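Local coordinates for charybdin (PDB 2B7U), which is a ribosome-inactivating protein of the plant Charybdis maritima, a compact single chain of mixed alpha and beta structure, at residues Val45-Asn50 and Asp54-Asp59; Pro115-Leu120 and Phe165-Arg170. All blocks are in the same frame, centred on the assembly; numbering follows the deposited sequence.

Contact 1: residues Val45-Asn50 and Asp54-Asp59; sequences VLPLYN and DPRGFD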
# COMPACT_ATOMS: atom_id res chain seq x y z
N VAL A 45 -3.84 -7.71 -11.34
CA VAL A 45 -4.67 -8.27 -10.28
C VAL A 45 -3.75 -9.07 -9.33
O VAL A 45 -2.94 -9.88 -9.75
CB VAL A 45 -5.78 -9.15 -10.85
CG1 VAL A 45 -6.69 -9.67 -9.75
CG2 VAL A 45 -6.59 -8.37 -11.91
N LEU A 46 -3.92 -8.82 -8.04
CA LEU A 46 -3.10 -9.46 -7.00
C LEU A 46 -3.52 -10.91 -6.81
O LEU A 46 -4.65 -11.31 -7.13
CB LEU A 46 -3.26 -8.71 -5.69
CG LEU A 46 -2.68 -7.29 -5.73
CD1 LEU A 46 -3.13 -6.49 -4.53
CD2 LEU A 46 -1.18 -7.29 -5.81
N PRO A 47 -2.60 -11.71 -6.24
CA PRO A 47 -2.97 -13.08 -5.93
C PRO A 47 -4.12 -13.18 -4.95
O PRO A 47 -4.31 -12.27 -4.17
CB PRO A 47 -1.72 -13.68 -5.30
CG PRO A 47 -0.74 -12.62 -5.16
CD PRO A 47 -1.23 -11.37 -5.84
N LEU A 48 -4.90 -14.25 -5.07
CA LEU A 48 -5.83 -14.77 -4.06
C LEU A 48 -6.69 -15.94 -4.57
O LEU A 48 -7.94 -15.93 -4.59
CB LEU A 48 -6.62 -13.73 -3.28
CG LEU A 48 -5.94 -13.19 -2.02
CD1 LEU A 48 -6.85 -13.00 -0.85
CD2 LEU A 48 -4.75 -14.09 -1.62
N TYR A 49 -5.92 -16.95 -4.96
CA TYR A 49 -6.33 -18.35 -5.07
C TYR A 49 -5.80 -19.04 -3.79
O TYR A 49 -6.52 -19.79 -3.11
CB TYR A 49 -5.74 -19.00 -6.34
CG TYR A 49 -4.41 -18.41 -6.79
CD1 TYR A 49 -4.36 -17.19 -7.48
CD2 TYR A 49 -3.21 -19.05 -6.50
CE1 TYR A 49 -3.15 -16.63 -7.87
CE2 TYR A 49 -1.99 -18.50 -6.90
CZ TYR A 49 -1.96 -17.29 -7.58
OH TYR A 49 -0.74 -16.77 -7.97
N ASN A 50 -4.53 -18.76 -3.48
CA ASN A 50 -3.94 -18.98 -2.15
C ASN A 50 -4.75 -18.31 -1.03
O ASN A 50 -5.26 -17.21 -1.21
CB ASN A 50 -2.48 -18.48 -2.10
CG ASN A 50 -2.30 -17.08 -2.71
OD1 ASN A 50 -2.49 -16.06 -2.03
ND2 ASN A 50 -1.90 -17.03 -3.98
N ASP A 54 -1.29 -19.43 3.81
CA ASP A 54 -0.22 -19.13 2.87
C ASP A 54 -0.10 -17.62 2.72
O ASP A 54 -0.37 -17.08 1.65
CB ASP A 54 -0.49 -19.78 1.50
CG ASP A 54 0.53 -19.37 0.44
OD1 ASP A 54 0.13 -19.18 -0.74
OD2 ASP A 54 1.73 -19.23 0.79
N PRO A 55 0.28 -16.94 3.82
CA PRO A 55 0.55 -15.51 3.69
C PRO A 55 1.80 -15.28 2.83
O PRO A 55 2.87 -15.82 3.14
CB PRO A 55 0.73 -15.04 5.13
CG PRO A 55 1.05 -16.25 5.91
CD PRO A 55 0.46 -17.42 5.19
N ARG A 56 1.61 -14.55 1.74
CA ARG A 56 2.66 -14.24 0.78
C ARG A 56 3.02 -12.79 1.02
O ARG A 56 2.13 -11.97 1.18
CB ARG A 56 2.14 -14.33 -0.67
CG ARG A 56 1.72 -15.72 -1.16
CD ARG A 56 1.22 -15.72 -2.62
NE ARG A 56 2.28 -15.45 -3.60
CZ ARG A 56 2.15 -15.59 -4.91
NH1 ARG A 56 1.01 -16.00 -5.45
NH2 ARG A 56 3.18 -15.33 -5.71
N GLY A 57 4.32 -12.47 1.01
CA GLY A 57 4.76 -11.09 1.15
C GLY A 57 5.86 -10.73 0.18
O GLY A 57 6.29 -11.55 -0.63
N PHE A 58 6.30 -9.49 0.24
CA PHE A 58 7.49 -9.04 -0.47
C PHE A 58 8.20 -8.02 0.42
O PHE A 58 7.61 -7.48 1.35
CB PHE A 58 7.15 -8.43 -1.83
CG PHE A 58 6.38 -7.14 -1.77
CD1 PHE A 58 7.03 -5.93 -1.94
CD2 PHE A 58 5.01 -7.14 -1.57
CE1 PHE A 58 6.31 -4.73 -1.93
CE2 PHE A 58 4.29 -5.96 -1.55
CZ PHE A 58 4.93 -4.75 -1.72
N ASP A 59 9.47 -7.77 0.12
CA ASP A 59 10.24 -6.79 0.87
C ASP A 59 10.57 -5.55 0.03
O ASP A 59 10.85 -5.65 -1.17
CB ASP A 59 11.54 -7.42 1.33
CG ASP A 59 11.42 -8.18 2.62
OD1 ASP A 59 10.33 -8.21 3.24
OD2 ASP A 59 12.47 -8.73 3.05
O HOH W 1 -1.18 -14.66 0.58
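Asp54 and Asn50 are the first to meet: Asp54 OD1 lies 3.0 Å from Asn50 CB, a tight approach, with the carboxylate and amide planes 84° apart. The backbone of the second segment then reaches the same asparagine through one water. The water accepts from Arg56 N at 3.0 Å and lies 2.8 Å from Asp54 O and 3.2 Å from Asn50 OD1; it has more acceptors within reach than protons, so these two need not both be served at once.

Arg56 contributes the most contact area. Its chain bends at the third torsion (69°), which brings the edge of the guanidinium to Asn50 and Tyr49 and one face to Pro47. Arg56 NH1 donates to Tyr49 OH at 3.2 Å; the phenolic oxygen lies in the guanidinium plane, but the 136° N-H...O angle makes this a bent bond. Asn50 ND2 is 3.4 Å from Arg56 NH1; both are donors, so this is packing alone. Pro47 CG rests over the face, 4.2 Å from Arg56 CZ. Arg75 brings a like charge near Arg56 NH2.

The arrangement is a surface loop folded against the start of strand 56-64, where the chain returns to the mixed sheet, beside and parallel to strand 7-15.

Contact 2: residues Pro115-Leu120 and Phe165-Arg170; sequences PSYEEL and FCEATR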
# COMPACT_ATOMS: atom_id res chain seq x y z
N PRO A 115 -1.67 -1.86 11.24
CA PRO A 115 -1.47 -1.12 10.01
C PRO A 115 -2.60 -0.18 9.59
O PRO A 115 -2.44 0.59 8.62
CB PRO A 115 -1.30 -2.25 8.98
CG PRO A 115 -2.14 -3.35 9.48
CD PRO A 115 -2.01 -3.27 10.98
N SER A 116 -3.73 -0.19 10.30
CA SER A 116 -4.81 0.70 9.87
C SER A 116 -4.40 2.12 10.16
O SER A 116 -3.66 2.38 11.11
CB SER A 116 -6.11 0.37 10.58
OG SER A 116 -6.13 0.83 11.91
N TYR A 117 -4.86 3.06 9.34
CA TYR A 117 -4.51 4.47 9.56
C TYR A 117 -5.09 5.06 10.84
O TYR A 117 -4.49 5.95 11.41
CB TYR A 117 -4.87 5.34 8.34
CG TYR A 117 -4.07 5.02 7.13
CD1 TYR A 117 -4.68 4.60 5.96
CD2 TYR A 117 -2.67 5.09 7.16
CE1 TYR A 117 -3.94 4.28 4.85
CE2 TYR A 117 -1.90 4.77 6.04
CZ TYR A 117 -2.55 4.36 4.89
OH TYR A 117 -1.81 4.03 3.78
N GLU A 118 -6.23 4.55 11.31
CA GLU A 118 -6.76 4.95 12.60
C GLU A 118 -5.74 4.65 13.70
O GLU A 118 -5.47 5.50 14.56
CB GLU A 118 -8.08 4.22 12.89
CG GLU A 118 -8.71 4.48 14.23
CD GLU A 118 -10.11 3.87 14.35
OE1 GLU A 118 -10.51 3.07 13.46
OE2 GLU A 118 -10.83 4.19 15.33
N GLU A 119 -5.19 3.44 13.67
CA GLU A 119 -4.22 3.01 14.68
C GLU A 119 -2.87 3.68 14.50
O GLU A 119 -2.25 4.09 15.48
CB GLU A 119 -4.05 1.49 14.65
CG GLU A 119 -5.33 0.76 15.08
CD GLU A 119 -5.09 -0.62 15.71
OE1 GLU A 119 -3.92 -1.02 15.89
OE2 GLU A 119 -6.10 -1.31 16.03
N LEU A 120 -2.43 3.82 13.25
CA LEU A 120 -1.15 4.49 13.00
C LEU A 120 -1.21 5.95 13.36
O LEU A 120 -0.26 6.47 13.95
CB LEU A 120 -0.74 4.37 11.53
CG LEU A 120 -0.15 3.03 11.07
CD1 LEU A 120 -0.17 3.01 9.54
CD2 LEU A 120 1.24 2.76 11.61
N PHE A 165 4.18 4.26 -1.03
CA PHE A 165 4.40 3.01 -1.77
C PHE A 165 3.12 2.20 -1.89
O PHE A 165 2.72 1.89 -3.00
CB PHE A 165 5.59 2.27 -1.19
CG PHE A 165 6.86 3.03 -1.39
CD1 PHE A 165 7.49 2.98 -2.62
CD2 PHE A 165 7.34 3.88 -0.44
CE1 PHE A 165 8.62 3.73 -2.88
CE2 PHE A 165 8.48 4.65 -0.68
CZ PHE A 165 9.12 4.57 -1.91
N CYS A 166 2.43 1.96 -0.79
CA CYS A 166 1.22 1.11 -0.89
C CYS A 166 0.04 1.84 -1.56
O CYS A 166 -0.54 1.34 -2.53
CB CYS A 166 0.83 0.55 0.44
SG CYS A 166 2.23 -0.38 1.20
N GLU A 167 -0.31 3.02 -1.06
CA GLU A 167 -1.44 3.70 -1.65
C GLU A 167 -1.13 4.17 -3.08
O GLU A 167 -1.98 4.14 -3.97
CB GLU A 167 -1.88 4.88 -0.79
CG GLU A 167 -2.16 4.54 0.65
CD GLU A 167 -3.30 3.59 0.87
OE1 GLU A 167 -4.03 3.26 -0.11
OE2 GLU A 167 -3.49 3.13 2.02
N ALA A 168 0.10 4.64 -3.32
CA ALA A 168 0.51 5.01 -4.69
C ALA A 168 0.44 3.82 -5.65
O ALA A 168 0.03 3.97 -6.80
CB ALA A 168 1.92 5.60 -4.67
N THR A 169 0.81 2.63 -5.18
CA THR A 169 0.73 1.42 -5.99
C THR A 169 -0.73 1.10 -6.32
O THR A 169 -1.08 0.81 -7.46
CB THR A 169 1.42 0.26 -5.27
OG1 THR A 169 2.84 0.54 -5.21
CG2 THR A 169 1.24 -1.06 -5.96
N ARG A 170 -1.59 1.28 -5.34
CA ARG A 170 -3.04 1.00 -5.53
C ARG A 170 -3.74 1.96 -6.47
O ARG A 170 -4.69 1.55 -7.15
CB ARG A 170 -3.75 0.99 -4.20
CG ARG A 170 -3.38 -0.09 -3.21
CD ARG A 170 -4.04 0.20 -1.86
NE ARG A 170 -3.86 -0.91 -0.93
CZ ARG A 170 -3.46 -0.78 0.34
NH1 ARG A 170 -3.24 0.41 0.87
NH2 ARG A 170 -3.33 -1.86 1.09
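Tyr117 and Glu167 carry this contact alone, and they do so through very few atoms. Tyr117 OH donates to Glu167 OE2 over 2.6 Å, and Glu167 OE2 receives it with its anti lone pair, the one turned away from OE1. The same oxygen sits at the ring edge near the ring plane, Glu167 OE2 being 3.1 Å from Tyr117 CE1, while the ring and carboxylate planes differ by 46°.

The tight part continues over the carboxylate plane, where Arg170 comes in. A bend at the second torsion of Glu167 (-64°) curls the acid so that it also faces this arginine, one helical turn on. Arg170 NH1 lies 3.0 Å from Glu167 OE2 in a salt bridge, and donates to Glu167 OE1 at 3.1 Å from above the plane. OE2 is thus approached by both the tyrosine and the arginine. Ser162 hydrogen-bonds to Tyr117 OH, and Trp202 makes a cation-pi contact with Arg170.

Away from this cluster the contact is loose: the nearest CA atoms, of Tyr117 and Glu167, are 11.6 Å apart, and only 87 Å² is buried. Within its own segment, Ser116 N-caps helix 117-124, Ser116 OG accepting from Glu119 N at 3.3 Å.

Tyr117, Glu167 and Arg170, with Trp202 against the arginine, are consistent with the tyrosine, glutamate, arginine and tryptophan of the active-site cleft in ribosome-inactivating proteins.

Overall arrangement
The two contacts follow one another along the chain and share no helix or strand; their centres are about 17 Å apart and their nearest atoms about 6 Å. Contact 1 is a surface contact, about 13 Å from the centre of the chain, between a loop and the residues leading into strand 56-64, with Arg56 the one strand residue that touches. Contact 2 lies about 5 Å from that centre and joins two helices, 117-124 and 151-170, partly buried. Chemistry follows place: at the surface a larger area is spread over five residues, one bent hydrogen bond and a shared water, whereas near the centre a smaller area sits in a short phenol-carboxylate bond backed by a salt bridge.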